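Local coordinates for giardin subunit alpha-1 (Giardia intestinalis, PDB 4EVH), which binds calcium ions and, in a calcium-dependent manner, phospholipids such as phosphatidylserine, and takes part in attachment of the parasite to the intestinal mucosa, at residues 52-57 with 66-71; 61-66 with 279-284; 78-83 with 115-120; 230-235 with 267-272. All coordinates share one frame; numbering follows the deposited sequence.

Overall arrangement
Contacts 1 and 2 form a pair, with centres about 13 Å apart. They share Leu-66 and helix 62-69, and both touch the calcium ion of chain B through Lys-55 O and Glu-64 OE2. Contact 2 also holds the calcium ion of chain C and joins the predicted first and fourth annexin repeats. Contact 3 lies within the predicted second repeat, about 19 Å from contact 1 between centres. The two touch where Asp-69 OD2 comes 3.9 Å from His-81 NE2. Contact 4 packs a loop on helix 227-240; its nearest atoms are about 5 Å from contact 2. Contacts 3 and 4 lie on opposite sides of the chain centre, about 29 Å apart between centres.

Contact 1: 52-57 with 66-71. With CA (calcium ion), chain B.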
loop_
_atom_site.group_PDB
_atom_site.type_symbol
_atom_site.label_atom_id
_atom_site.label_comp_id
_atom_site.label_asym_id
_atom_site.label_seq_id
_atom_site.Cartn_x
_atom_site.Cartn_y
_atom_site.Cartn_z
ATOM N N ASP A 52 -1.050 -22.845 -0.493
ATOM C CA ASP A 52 -0.680 -23.967 -1.349
ATOM C C ASP A 52 -1.880 -24.623 -2.029
ATOM O O ASP A 52 -1.766 -25.176 -3.116
ATOM C CB ASP A 52 0.152 -24.993 -0.587
ATOM C CG ASP A 52 1.606 -24.593 -0.501
ATOM O OD1 ASP A 52 2.004 -23.717 -1.296
ATOM O OD2 ASP A 52 2.345 -25.144 0.349
ATOM N N ASP A 53 -3.036 -24.555 -1.392
ATOM C CA ASP A 53 -4.220 -25.118 -2.001
ATOM C C ASP A 53 -4.839 -24.162 -3.028
ATOM O O ASP A 53 -5.301 -24.587 -4.089
ATOM C CB ASP A 53 -5.220 -25.543 -0.928
ATOM C CG ASP A 53 -5.004 -26.972 -0.489
ATOM O OD1 ASP A 53 -3.930 -27.519 -0.834
ATOM O OD2 ASP A 53 -5.894 -27.552 0.179
ATOM N N ILE A 54 -4.837 -22.872 -2.712
ATOM C CA ILE A 54 -5.307 -21.880 -3.653
ATOM C C ILE A 54 -4.477 -22.008 -4.925
ATOM O O ILE A 54 -5.031 -22.105 -6.024
ATOM C CB ILE A 54 -5.169 -20.460 -3.095
ATOM C CG1 ILE A 54 -5.738 -20.385 -1.685
ATOM C CG2 ILE A 54 -5.868 -19.459 -4.009
ATOM C CD1 ILE A 54 -5.860 -18.977 -1.162
ATOM N N LYS A 55 -3.151 -22.021 -4.780
ATOM C CA LYS A 55 -2.289 -22.142 -5.949
ATOM C C LYS A 55 -2.689 -23.402 -6.693
ATOM O O LYS A 55 -2.774 -23.416 -7.914
ATOM C CB LYS A 55 -0.805 -22.177 -5.569
ATOM C CG LYS A 55 0.115 -22.168 -6.774
ATOM C CD LYS A 55 1.573 -21.928 -6.417
ATOM C CE LYS A 55 2.485 -22.293 -7.615
ATOM N NZ LYS A 55 3.974 -22.220 -7.363
ATOM N N LYS A 56 -2.970 -24.454 -5.937
ATOM C CA LYS A 56 -3.322 -25.735 -6.524
ATOM C C LYS A 56 -4.550 -25.614 -7.416
ATOM O O LYS A 56 -4.457 -25.808 -8.625
ATOM C CB LYS A 56 -3.551 -26.789 -5.439
ATOM C CG LYS A 56 -2.599 -27.971 -5.530
ATOM C CD LYS A 56 -3.023 -29.094 -4.594
ATOM C CE LYS A 56 -1.880 -30.071 -4.364
ATOM N NZ LYS A 56 -2.174 -31.059 -3.287
ATOM N N ALA A 57 -5.692 -25.283 -6.812
ATOM C CA ALA A 57 -6.971 -25.242 -7.520
ATOM C C ALA A 57 -6.928 -24.344 -8.748
ATOM O O ALA A 57 -7.327 -24.744 -9.844
ATOM C CB ALA A 57 -8.077 -24.784 -6.586
ATOM N N LEU A 66 -2.801 -13.102 -5.985
ATOM C CA LEU A 66 -3.507 -12.194 -5.080
ATOM C C LEU A 66 -4.139 -12.967 -3.926
ATOM O O LEU A 66 -3.889 -12.699 -2.750
ATOM C CB LEU A 66 -4.583 -11.403 -5.823
ATOM C CG LEU A 66 -5.094 -10.220 -5.015
ATOM C CD1 LEU A 66 -3.906 -9.377 -4.620
ATOM C CD2 LEU A 66 -6.101 -9.403 -5.800
ATOM N N LEU A 67 -4.950 -13.941 -4.303
ATOM C CA LEU A 67 -5.644 -14.796 -3.357
ATOM C C LEU A 67 -4.687 -15.572 -2.457
ATOM O O LEU A 67 -5.059 -15.976 -1.352
ATOM C CB LEU A 67 -6.570 -15.748 -4.116
ATOM C CG LEU A 67 -7.631 -14.997 -4.919
ATOM C CD1 LEU A 67 -8.339 -15.903 -5.927
ATOM C CD2 LEU A 67 -8.620 -14.329 -3.966
ATOM N N MET A 68 -3.458 -15.777 -2.922
ATOM C CA MET A 68 -2.488 -16.467 -2.089
ATOM C C MET A 68 -1.967 -15.539 -1.030
ATOM O O MET A 68 -2.028 -15.852 0.156
ATOM C CB MET A 68 -1.344 -17.026 -2.916
ATOM C CG MET A 68 -1.686 -18.376 -3.497
ATOM S SD MET A 68 -0.713 -18.753 -4.948
ATOM C CE MET A 68 0.914 -19.114 -4.272
ATOM N N ASP A 69 -1.456 -14.397 -1.482
ATOM C CA ASP A 69 -0.985 -13.333 -0.605
ATOM C C ASP A 69 -1.945 -13.081 0.558
ATOM O O ASP A 69 -1.506 -12.856 1.687
ATOM C CB ASP A 69 -0.796 -12.030 -1.397
ATOM C CG ASP A 69 0.427 -12.064 -2.312
ATOM O OD1 ASP A 69 1.379 -12.823 -2.011
ATOM O OD2 ASP A 69 0.433 -11.324 -3.324
ATOM N N LEU A 70 -3.247 -13.125 0.269
ATOM C CA LEU A 70 -4.294 -12.789 1.245
ATOM C C LEU A 70 -4.372 -13.764 2.428
ATOM O O LEU A 70 -5.015 -13.482 3.452
ATOM C CB LEU A 70 -5.662 -12.689 0.556
ATOM C CG LEU A 70 -5.881 -11.446 -0.316
ATOM C CD1 LEU A 70 -7.158 -11.576 -1.133
ATOM C CD2 LEU A 70 -5.887 -10.164 0.539
ATOM N N PHE A 71 -3.721 -14.914 2.267
ATOM C CA PHE A 71 -3.734 -15.966 3.271
ATOM C C PHE A 71 -2.306 -16.393 3.553
ATOM O O PHE A 71 -2.036 -17.557 3.887
ATOM C CB PHE A 71 -4.576 -17.142 2.802
ATOM C CG PHE A 71 -6.035 -16.899 2.901
ATOM C CD1 PHE A 71 -6.686 -17.038 4.113
ATOM C CD2 PHE A 71 -6.766 -16.524 1.788
ATOM C CE1 PHE A 71 -8.049 -16.804 4.213
ATOM C CE2 PHE A 71 -8.132 -16.287 1.884
ATOM C CZ PHE A 71 -8.770 -16.422 3.103
HETATM CA CA CA B . -1.761 -22.902 -10.372
HETATM O O HOH W 1 -2.729 -25.274 -10.668
#
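Ile-54 and Met-68 carry this contact between helix 50-57 and helix 62-69. Ile-54 points at the second helix. Its CG2 branch is anti to the backbone N and meets Leu-67 CB at 3.8 Å; the two side chains cross at about a right angle. The other branch ends in CD1, which lies obliquely to the Phe-71 ring, 3.9 Å from CD2. Met-68 CG packs on Ile-54 CB at 4.1 Å. Met-68 SD is 3.5 Å from Lys-55 CB, and the bend at chi3 (73°) lays CE against CB and CD of the same lysine. One shell out, Lys-55 O binds a calcium ion at 2.7 Å, with Glu-64 as a second protein ligand. A water on the same ion donates to Lys-56 O at 2.7 Å. The metal thus ties the end of one helix to the start of the other in the predicted first annexin repeat. Helix 4-17 packs against Ile-54 and Phe-71, helix 20-29 covers Leu-67, and helix 284-291 touches Leu-66 and Leu-70.

Contact 2: 61-66 with 279-284; sequences GSEESL and CFDKRM. With CA (calcium ion), chain C; CA (calcium ion), chain B.
Asp-281 OD1 and Glu-63 OE2 share one calcium ion, at 2.9 Å and 2.8 Å. This calcium bridges the predicted first and fourth annexin repeats. Asp-281 OD1 also accepts a weak, nearly straight bond (173°) from Met-284 N. Asp-281 caps the turn leading into helix 284-291: its OD2 takes Arg-283 N at 2.9 Å, from well above the carboxylate plane. Arg-283 runs extended across Glu-63. Glu-63 OE1 sits over one face of the guanidinium, 3.0 Å from NH1. The carboxylate and guanidinium planes are 22° apart and no N-H points at the oxygen, so this salt bridge rests on charge alone. Arg-283 NH2 has another partner, Glu-20. The end of Glu-64 leads away to the other calcium ion. Met-284 fills the apolar side. Its chain bends at chi2 and chi3, which folds CE against Glu-63 CG and N, and 3.8 Å from Ser-62 CB, while SD lies 4.4 Å from Leu-66 CD2.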
loop_
_atom_site.group_PDB
_atom_site.type_symbol
_atom_site.label_atom_id
_atom_site.label_comp_id
_atom_site.label_asym_id
_atom_site.label_seq_id
_atom_site.Cartn_x
_atom_site.Cartn_y
_atom_site.Cartn_z
ATOM N N GLY A 61 -2.506 -15.933 -13.129
ATOM C CA GLY A 61 -1.567 -14.848 -12.940
ATOM C C GLY A 61 -1.851 -14.101 -11.659
ATOM O O GLY A 61 -2.047 -14.710 -10.601
ATOM N N SER A 62 -1.870 -12.777 -11.765
ATOM C CA SER A 62 -2.013 -11.904 -10.616
ATOM C C SER A 62 -3.207 -12.306 -9.779
ATOM O O SER A 62 -3.152 -12.218 -8.561
ATOM C CB SER A 62 -2.170 -10.449 -11.063
ATOM O OG SER A 62 -1.227 -10.114 -12.067
ATOM N N GLU A 63 -4.285 -12.743 -10.430
ATOM C CA GLU A 63 -5.508 -13.112 -9.718
ATOM C C GLU A 63 -5.254 -14.231 -8.704
ATOM O O GLU A 63 -5.812 -14.250 -7.602
ATOM C CB GLU A 63 -6.598 -13.548 -10.701
ATOM C CG GLU A 63 -7.163 -12.456 -11.555
ATOM C CD GLU A 63 -6.574 -12.426 -12.955
ATOM O OE1 GLU A 63 -5.669 -13.220 -13.273
ATOM O OE2 GLU A 63 -7.032 -11.591 -13.745
ATOM N N GLU A 64 -4.413 -15.169 -9.120
ATOM C CA GLU A 64 -4.001 -16.309 -8.314
ATOM C C GLU A 64 -3.122 -15.846 -7.164
ATOM O O GLU A 64 -3.442 -16.048 -5.990
ATOM C CB GLU A 64 -3.221 -17.287 -9.202
ATOM C CG GLU A 64 -2.713 -18.517 -8.483
ATOM C CD GLU A 64 -1.736 -19.298 -9.322
ATOM O OE1 GLU A 64 -0.834 -18.671 -9.919
ATOM O OE2 GLU A 64 -1.873 -20.533 -9.387
ATOM N N SER A 65 -2.007 -15.225 -7.531
ATOM C CA SER A 65 -1.063 -14.700 -6.563
ATOM C C SER A 65 -1.772 -13.816 -5.548
ATOM O O SER A 65 -1.395 -13.782 -4.381
ATOM C CB SER A 65 0.051 -13.912 -7.267
ATOM O OG SER A 65 0.947 -14.778 -7.937
ATOM N N LEU A 66 -2.801 -13.102 -5.985
ATOM C CA LEU A 66 -3.507 -12.194 -5.080
ATOM C C LEU A 66 -4.139 -12.967 -3.926
ATOM O O LEU A 66 -3.889 -12.699 -2.750
ATOM C CB LEU A 66 -4.583 -11.403 -5.823
ATOM C CG LEU A 66 -5.094 -10.220 -5.015
ATOM C CD1 LEU A 66 -3.906 -9.377 -4.620
ATOM C CD2 LEU A 66 -6.101 -9.403 -5.800
ATOM N N CYS A 279 -11.498 -0.766 -16.271
ATOM C CA CYS A 279 -10.061 -0.956 -16.478
ATOM C C CYS A 279 -9.525 -2.371 -16.355
ATOM O O CYS A 279 -8.494 -2.693 -16.939
ATOM C CB CYS A 279 -9.280 -0.126 -15.471
ATOM S SG CYS A 279 -9.306 1.612 -15.770
ATOM N N PHE A 280 -10.167 -3.195 -15.536
ATOM C CA PHE A 280 -9.649 -4.542 -15.313
ATOM C C PHE A 280 -10.524 -5.584 -15.971
ATOM O O PHE A 280 -11.751 -5.455 -16.028
ATOM C CB PHE A 280 -9.461 -4.830 -13.822
ATOM C CG PHE A 280 -8.438 -3.956 -13.182
ATOM C CD1 PHE A 280 -7.111 -4.338 -13.146
ATOM C CD2 PHE A 280 -8.795 -2.732 -12.643
ATOM C CE1 PHE A 280 -6.154 -3.523 -12.560
ATOM C CE2 PHE A 280 -7.841 -1.908 -12.067
ATOM C CZ PHE A 280 -6.517 -2.305 -12.027
ATOM N N ASP A 281 -9.887 -6.627 -16.474
ATOM C CA ASP A 281 -10.624 -7.629 -17.220
ATOM C C ASP A 281 -11.603 -8.458 -16.367
ATOM O O ASP A 281 -11.673 -8.334 -15.135
ATOM C CB ASP A 281 -9.669 -8.535 -17.992
ATOM C CG ASP A 281 -9.406 -9.822 -17.280
ATOM O OD1 ASP A 281 -8.574 -9.823 -16.345
ATOM O OD2 ASP A 281 -10.046 -10.826 -17.660
ATOM N N LYS A 282 -12.346 -9.307 -17.071
ATOM C CA LYS A 282 -13.438 -10.096 -16.524
ATOM C C LYS A 282 -13.011 -11.119 -15.465
ATOM O O LYS A 282 -13.845 -11.683 -14.788
ATOM C CB LYS A 282 -14.106 -10.826 -17.688
ATOM C CG LYS A 282 -15.562 -11.176 -17.497
ATOM C CD LYS A 282 -16.110 -11.850 -18.765
ATOM C CE LYS A 282 -15.236 -13.027 -19.217
ATOM N NZ LYS A 282 -15.785 -13.705 -20.439
ATOM N N ARG A 283 -11.716 -11.384 -15.347
ATOM C CA ARG A 283 -11.233 -12.311 -14.327
ATOM C C ARG A 283 -10.824 -11.519 -13.096
ATOM O O ARG A 283 -11.375 -11.709 -12.022
ATOM C CB ARG A 283 -10.066 -13.168 -14.842
ATOM C CG ARG A 283 -9.461 -14.090 -13.778
ATOM C CD ARG A 283 -8.243 -14.877 -14.275
ATOM N NE ARG A 283 -7.698 -15.770 -13.245
ATOM C CZ ARG A 283 -6.482 -16.315 -13.284
ATOM N NH1 ARG A 283 -5.676 -16.064 -14.302
ATOM N NH2 ARG A 283 -6.062 -17.112 -12.312
ATOM N N MET A 284 -9.891 -10.591 -13.272
ATOM C CA MET A 284 -9.411 -9.773 -12.167
ATOM C C MET A 284 -10.455 -8.837 -11.533
ATOM O O MET A 284 -10.455 -8.661 -10.310
ATOM C CB MET A 284 -8.176 -8.975 -12.590
ATOM C CG MET A 284 -7.684 -8.012 -11.525
ATOM S SD MET A 284 -7.363 -8.839 -9.941
ATOM C CE MET A 284 -5.770 -9.583 -10.281
HETATM CA CA CA C . -6.085 -11.284 -16.366
HETATM CA CA CA B . -1.761 -22.902 -10.372
HETATM O O HOH W 1 -2.729 -25.274 -10.668
#

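Contact 3: 78-83 with 115-120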
loop_
_atom_site.group_PDB
_atom_site.type_symbol
_atom_site.label_atom_id
_atom_site.label_comp_id
_atom_site.label_asym_id
_atom_site.label_seq_id
_atom_site.Cartn_x
_atom_site.Cartn_y
_atom_site.Cartn_z
ATOM N N ARG A 78 5.105 -8.799 1.787
ATOM C CA ARG A 78 5.757 -7.518 1.615
ATOM C C ARG A 78 7.249 -7.684 1.311
ATOM O O ARG A 78 7.727 -7.201 0.290
ATOM C CB ARG A 78 5.505 -6.619 2.821
ATOM C CG ARG A 78 5.697 -5.144 2.552
ATOM C CD ARG A 78 5.187 -4.271 3.683
ATOM N NE ARG A 78 4.709 -3.015 3.135
ATOM C CZ ARG A 78 3.431 -2.668 3.040
ATOM N NH1 ARG A 78 2.474 -3.447 3.517
ATOM N NH2 ARG A 78 3.111 -1.518 2.481
ATOM N N ALA A 79 7.979 -8.401 2.155
ATOM C CA ALA A 79 9.421 -8.592 1.933
ATOM C C ALA A 79 9.764 -9.202 0.566
ATOM O O ALA A 79 10.818 -8.912 -0.003
ATOM C CB ALA A 79 10.047 -9.404 3.059
ATOM N N GLN A 80 8.879 -10.035 0.030
ATOM C CA GLN A 80 9.079 -10.572 -1.313
ATOM C C GLN A 80 8.849 -9.499 -2.390
ATOM O O GLN A 80 9.623 -9.396 -3.359
ATOM C CB GLN A 80 8.140 -11.747 -1.560
ATOM C CG GLN A 80 8.457 -12.550 -2.808
ATOM C CD GLN A 80 9.821 -13.226 -2.732
ATOM O OE1 GLN A 80 10.796 -12.721 -3.299
ATOM N NE2 GLN A 80 9.894 -14.379 -2.035
ATOM N N HIS A 81 7.771 -8.726 -2.230
ATOM C CA HIS A 81 7.499 -7.595 -3.116
ATOM C C HIS A 81 8.679 -6.635 -3.082
ATOM O O HIS A 81 9.173 -6.219 -4.121
ATOM C CB HIS A 81 6.225 -6.864 -2.701
ATOM C CG HIS A 81 4.965 -7.554 -3.122
ATOM N ND1 HIS A 81 4.921 -8.459 -4.159
ATOM C CD2 HIS A 81 3.700 -7.471 -2.642
ATOM C CE1 HIS A 81 3.681 -8.898 -4.304
ATOM N NE2 HIS A 81 2.923 -8.320 -3.389
ATOM N N ILE A 82 9.145 -6.300 -1.882
ATOM C CA ILE A 82 10.343 -5.473 -1.735
ATOM C C ILE A 82 11.584 -6.150 -2.317
ATOM O O ILE A 82 12.464 -5.490 -2.860
ATOM C CB ILE A 82 10.607 -5.089 -0.268
ATOM C CG1 ILE A 82 9.416 -4.309 0.306
ATOM C CG2 ILE A 82 11.904 -4.301 -0.148
ATOM C CD1 ILE A 82 9.669 -3.700 1.674
ATOM N N ARG A 83 11.661 -7.467 -2.214
ATOM C CA ARG A 83 12.745 -8.175 -2.872
ATOM C C ARG A 83 12.646 -7.985 -4.373
ATOM O O ARG A 83 13.654 -7.733 -5.038
ATOM C CB ARG A 83 12.695 -9.667 -2.574
ATOM C CG ARG A 83 14.072 -10.286 -2.308
ATOM C CD ARG A 83 15.153 -9.788 -3.259
ATOM N NE ARG A 83 16.303 -9.254 -2.529
ATOM C CZ ARG A 83 17.328 -9.985 -2.091
ATOM N NH1 ARG A 83 17.363 -11.297 -2.310
ATOM N NH2 ARG A 83 18.327 -9.400 -1.432
ATOM N N THR A 115 14.910 -10.286 6.536
ATOM C CA THR A 115 16.043 -11.042 7.068
ATOM C C THR A 115 15.783 -12.559 7.040
ATOM O O THR A 115 16.594 -13.342 6.525
ATOM C CB THR A 115 16.377 -10.612 8.500
ATOM O OG1 THR A 115 17.369 -9.584 8.467
ATOM C CG2 THR A 115 16.920 -11.782 9.282
ATOM N N ARG A 116 14.647 -12.975 7.583
ATOM C CA ARG A 116 14.360 -14.389 7.644
ATOM C C ARG A 116 14.530 -14.938 6.243
ATOM O O ARG A 116 15.249 -15.898 6.019
ATOM C CB ARG A 116 12.945 -14.623 8.152
ATOM C CG ARG A 116 12.669 -16.012 8.641
ATOM C CD ARG A 116 11.455 -16.016 9.580
ATOM N NE ARG A 116 10.288 -15.346 9.005
ATOM C CZ ARG A 116 9.920 -14.087 9.268
ATOM N NH1 ARG A 116 10.624 -13.339 10.115
ATOM N NH2 ARG A 116 8.838 -13.567 8.682
ATOM N N MET A 117 13.894 -14.285 5.287
ATOM C CA MET A 117 13.891 -14.767 3.917
ATOM C C MET A 117 15.261 -14.691 3.223
ATOM O O MET A 117 15.748 -15.699 2.704
ATOM C CB MET A 117 12.814 -14.041 3.111
ATOM C CG MET A 117 11.416 -14.169 3.732
ATOM S SD MET A 117 10.098 -13.204 2.937
ATOM C CE MET A 117 9.750 -14.165 1.453
ATOM N N PHE A 118 15.888 -13.519 3.216
ATOM C CA PHE A 118 17.064 -13.324 2.363
ATOM C C PHE A 118 18.350 -13.021 3.141
ATOM O O PHE A 118 19.335 -12.565 2.560
ATOM C CB PHE A 118 16.814 -12.231 1.297
ATOM C CG PHE A 118 15.377 -12.141 0.821
ATOM C CD1 PHE A 118 14.540 -11.123 1.275
ATOM C CD2 PHE A 118 14.861 -13.062 -0.079
ATOM C CE1 PHE A 118 13.219 -11.031 0.851
ATOM C CE2 PHE A 118 13.530 -12.974 -0.510
ATOM C CZ PHE A 118 12.715 -11.957 -0.039
ATOM N N LYS A 119 18.344 -13.275 4.447
ATOM C CA LYS A 119 19.523 -13.033 5.286
ATOM C C LYS A 119 20.227 -11.709 4.992
ATOM O O LYS A 119 21.443 -11.622 5.081
ATOM C CB LYS A 119 20.527 -14.185 5.184
ATOM C CG LYS A 119 20.147 -15.430 5.985
ATOM C CD LYS A 119 19.072 -16.276 5.288
ATOM C CE LYS A 119 18.770 -17.565 6.069
ATOM N NZ LYS A 119 18.340 -17.318 7.488
ATOM N N LYS A 120 19.452 -10.681 4.661
ATOM C CA LYS A 120 19.993 -9.355 4.357
ATOM C C LYS A 120 19.237 -8.264 5.092
ATOM O O LYS A 120 18.105 -8.468 5.529
ATOM C CB LYS A 120 19.947 -9.084 2.852
ATOM C CG LYS A 120 20.904 -9.950 2.047
ATOM C CD LYS A 120 20.677 -9.816 0.559
ATOM C CE LYS A 120 21.532 -10.823 -0.190
ATOM N NZ LYS A 120 21.216 -12.216 0.225
HETATM O O HOH W 2 19.197 -13.482 -0.567
#
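Arg-83 runs alongside Phe-118 in the opposite direction. Its CB starts beside the ring rim, nearest to CZ. CG follows over one ring face, modelled closer than is credible, so that detail is doubtful. Bends at chi2 (-42°) and chi3 then carry the guanidinium on toward the root of the Phe-118 side chain. There it stacks on the ring, with centres 4.6 Å apart and planes at 28°. The cation-pi contact is off-centre. At the tip, NH1 is 3.8 Å from Phe-118 CB and gives a weak bond to a water. NH2 meets Lys-120 CD at the guanidinium edge and also makes a weak hydrogen bond to Tyr-114 OH.

Lys-120 NZ is 4.4 Å from Arg-83 NH2. NZ donates to Phe-118 O at 3.0 Å, in the carbonyl plane, and to the same water. These two bonds may ease the closeness of the like charges. Asp-125 forms a long, weak ion pair with Arg-83. On the opposite face of the Phe-118 ring lies Met-117 CB. Met-117 SD packs on Ala-79 CB at 3.8 Å, and its CE approaches Gln-80 NE2 at 3.5 Å. The Gln-80 amide stands at 74° to the Phe-118 ring.

The contact joins helix 74-87 to the end of helix 104-118 near the surface of the predicted second annexin repeat. Helix 122-130 touches Ile-82 and Lys-120, while helix 245-255 packs against Arg-78 and His-81.

Contact 4: 230-235 with 267-272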
loop_
_atom_site.group_PDB
_atom_site.type_symbol
_atom_site.label_atom_id
_atom_site.label_comp_id
_atom_site.label_asym_id
_atom_site.label_seq_id
_atom_site.Cartn_x
_atom_site.Cartn_y
_atom_site.Cartn_z
ATOM N N LEU A 230 -4.126 7.275 0.338
ATOM C CA LEU A 230 -3.060 6.863 -0.574
ATOM C C LEU A 230 -3.536 5.724 -1.502
ATOM O O LEU A 230 -3.316 5.758 -2.730
ATOM C CB LEU A 230 -1.821 6.421 0.210
ATOM C CG LEU A 230 -0.683 5.997 -0.720
ATOM C CD1 LEU A 230 -0.586 6.958 -1.940
ATOM C CD2 LEU A 230 0.620 5.939 0.037
ATOM N N ALA A 231 -4.174 4.723 -0.877
ATOM C CA ALA A 231 -4.778 3.589 -1.553
ATOM C C ALA A 231 -5.647 4.039 -2.716
ATOM O O ALA A 231 -5.389 3.689 -3.873
ATOM C CB ALA A 231 -5.611 2.786 -0.571
ATOM N N ALA A 232 -6.681 4.809 -2.397
ATOM C CA ALA A 232 -7.626 5.283 -3.396
ATOM C C ALA A 232 -6.918 5.824 -4.664
ATOM O O ALA A 232 -7.292 5.486 -5.791
ATOM C CB ALA A 232 -8.547 6.346 -2.778
ATOM N N TYR A 233 -5.907 6.663 -4.448
ATOM C CA TYR A 233 -5.048 7.178 -5.494
ATOM C C TYR A 233 -4.280 6.070 -6.231
ATOM O O TYR A 233 -4.287 5.993 -7.449
ATOM C CB TYR A 233 -4.052 8.145 -4.858
ATOM C CG TYR A 233 -2.975 8.672 -5.786
ATOM C CD1 TYR A 233 -3.256 9.682 -6.708
ATOM C CD2 TYR A 233 -1.672 8.186 -5.717
ATOM C CE1 TYR A 233 -2.271 10.184 -7.547
ATOM C CE2 TYR A 233 -0.684 8.681 -6.538
ATOM C CZ TYR A 233 -0.986 9.686 -7.461
ATOM O OH TYR A 233 -0.005 10.179 -8.298
ATOM N N LEU A 234 -3.583 5.231 -5.481
ATOM C CA LEU A 234 -2.852 4.143 -6.090
ATOM C C LEU A 234 -3.797 3.335 -6.967
ATOM O O LEU A 234 -3.401 2.813 -8.009
ATOM C CB LEU A 234 -2.248 3.251 -5.011
ATOM C CG LEU A 234 -0.780 3.459 -4.655
ATOM C CD1 LEU A 234 -0.251 4.720 -5.268
ATOM C CD2 LEU A 234 -0.596 3.458 -3.140
ATOM N N ILE A 235 -5.049 3.215 -6.542
ATOM C CA ILE A 235 -5.981 2.352 -7.250
ATOM C C ILE A 235 -6.290 3.027 -8.575
ATOM O O ILE A 235 -6.245 2.397 -9.652
ATOM C CB ILE A 235 -7.246 2.057 -6.407
ATOM C CG1 ILE A 235 -6.934 0.953 -5.376
ATOM C CG2 ILE A 235 -8.417 1.667 -7.304
ATOM C CD1 ILE A 235 -7.813 0.959 -4.129
ATOM N N LYS A 267 -13.983 8.787 -4.345
ATOM C CA LYS A 267 -15.049 9.595 -4.895
ATOM C C LYS A 267 -14.487 10.811 -5.627
ATOM O O LYS A 267 -15.073 11.273 -6.604
ATOM C CB LYS A 267 -16.047 9.979 -3.808
ATOM C CG LYS A 267 -16.947 8.820 -3.399
ATOM C CD LYS A 267 -17.900 9.255 -2.290
ATOM C CE LYS A 267 -18.770 8.110 -1.776
ATOM N NZ LYS A 267 -19.659 8.591 -0.671
ATOM N N ILE A 268 -13.333 11.303 -5.187
ATOM C CA ILE A 268 -12.704 12.429 -5.868
ATOM C C ILE A 268 -12.262 12.076 -7.288
ATOM O O ILE A 268 -11.955 12.958 -8.075
ATOM C CB ILE A 268 -11.511 12.973 -5.079
ATOM C CG1 ILE A 268 -10.383 11.953 -5.065
ATOM C CG2 ILE A 268 -11.937 13.334 -3.660
ATOM C CD1 ILE A 268 -9.271 12.331 -4.141
ATOM N N TYR A 269 -12.215 10.787 -7.617
ATOM C CA TYR A 269 -11.883 10.375 -8.978
ATOM C C TYR A 269 -13.107 9.813 -9.642
ATOM O O TYR A 269 -13.182 9.747 -10.860
ATOM C CB TYR A 269 -10.790 9.316 -8.999
ATOM C CG TYR A 269 -9.602 9.636 -8.141
ATOM C CD1 TYR A 269 -9.400 8.972 -6.941
ATOM C CD2 TYR A 269 -8.680 10.591 -8.526
ATOM C CE1 TYR A 269 -8.311 9.255 -6.141
ATOM C CE2 TYR A 269 -7.581 10.887 -7.730
ATOM C CZ TYR A 269 -7.399 10.212 -6.533
ATOM O OH TYR A 269 -6.313 10.488 -5.719
ATOM N N GLY A 270 -14.069 9.393 -8.837
ATOM C CA GLY A 270 -15.273 8.800 -9.368
ATOM C C GLY A 270 -15.658 7.579 -8.564
ATOM O O GLY A 270 -15.297 7.441 -7.387
ATOM N N ASP A 271 -16.401 6.685 -9.202
ATOM C CA ASP A 271 -16.866 5.493 -8.522
ATOM C C ASP A 271 -15.833 4.395 -8.714
ATOM O O ASP A 271 -15.483 4.043 -9.851
ATOM C CB ASP A 271 -18.245 5.079 -9.040
ATOM C CG ASP A 271 -18.674 3.723 -8.534
ATOM O OD1 ASP A 271 -18.361 3.395 -7.368
ATOM O OD2 ASP A 271 -19.306 2.973 -9.306
ATOM N N MET A 272 -15.329 3.880 -7.593
ATOM C CA MET A 272 -14.283 2.864 -7.617
ATOM C C MET A 272 -14.826 1.589 -8.233
ATOM O O MET A 272 -14.213 0.995 -9.112
ATOM C CB MET A 272 -13.766 2.578 -6.204
ATOM C CG MET A 272 -12.293 2.181 -6.180
ATOM S SD MET A 272 -11.654 1.587 -4.601
ATOM C CE MET A 272 -11.121 3.082 -3.810
#
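Met-272 packs on Ile-235 and Ala-232 in the tight, buried part of this contact. Met-272 SD and Ile-235 CD1 are 3.9 Å apart, and these side chains cross at about a right angle. The Met-272 chain bends at chi3 (-89°), which brings CE back to Ala-232, 4.3 Å from its CB.

Tyr-269 reaches in from the outer side and is itself partly exposed. Its CG is anti to its carbonyl carbon (chi1 -48°), which turns the ring over helix 227-240. The Tyr-269 hydroxyl comes in at the edge of the Tyr-233 ring, near its plane, with OH 3.3 Å from CD1. The hydroxyl lies beside CB and CD1, where the Tyr-233 ring leaves the helix. The two side chains cross obliquely. Phe-222 stacks on the Tyr-233 ring and Tyr-218 meets it nearly at a right angle.

Away from these patches the 267-272 segment arches off the helix. Lys-267, Ile-268 and Asp-271 are exposed. Ile-268 CG1 covers one face of the Tyr-269 ring from within its own segment. Gly-270 makes the turn with positive phi (137°). Asp-271 then takes the N-cap position of helix 272-279, and its OD2 hydrogen-bonds Thr-274 OG1.

The contact packs the link between helices 262-265 and 272-279 on helix 227-240, inside the predicted fourth repeat of an all-helical annexin fold.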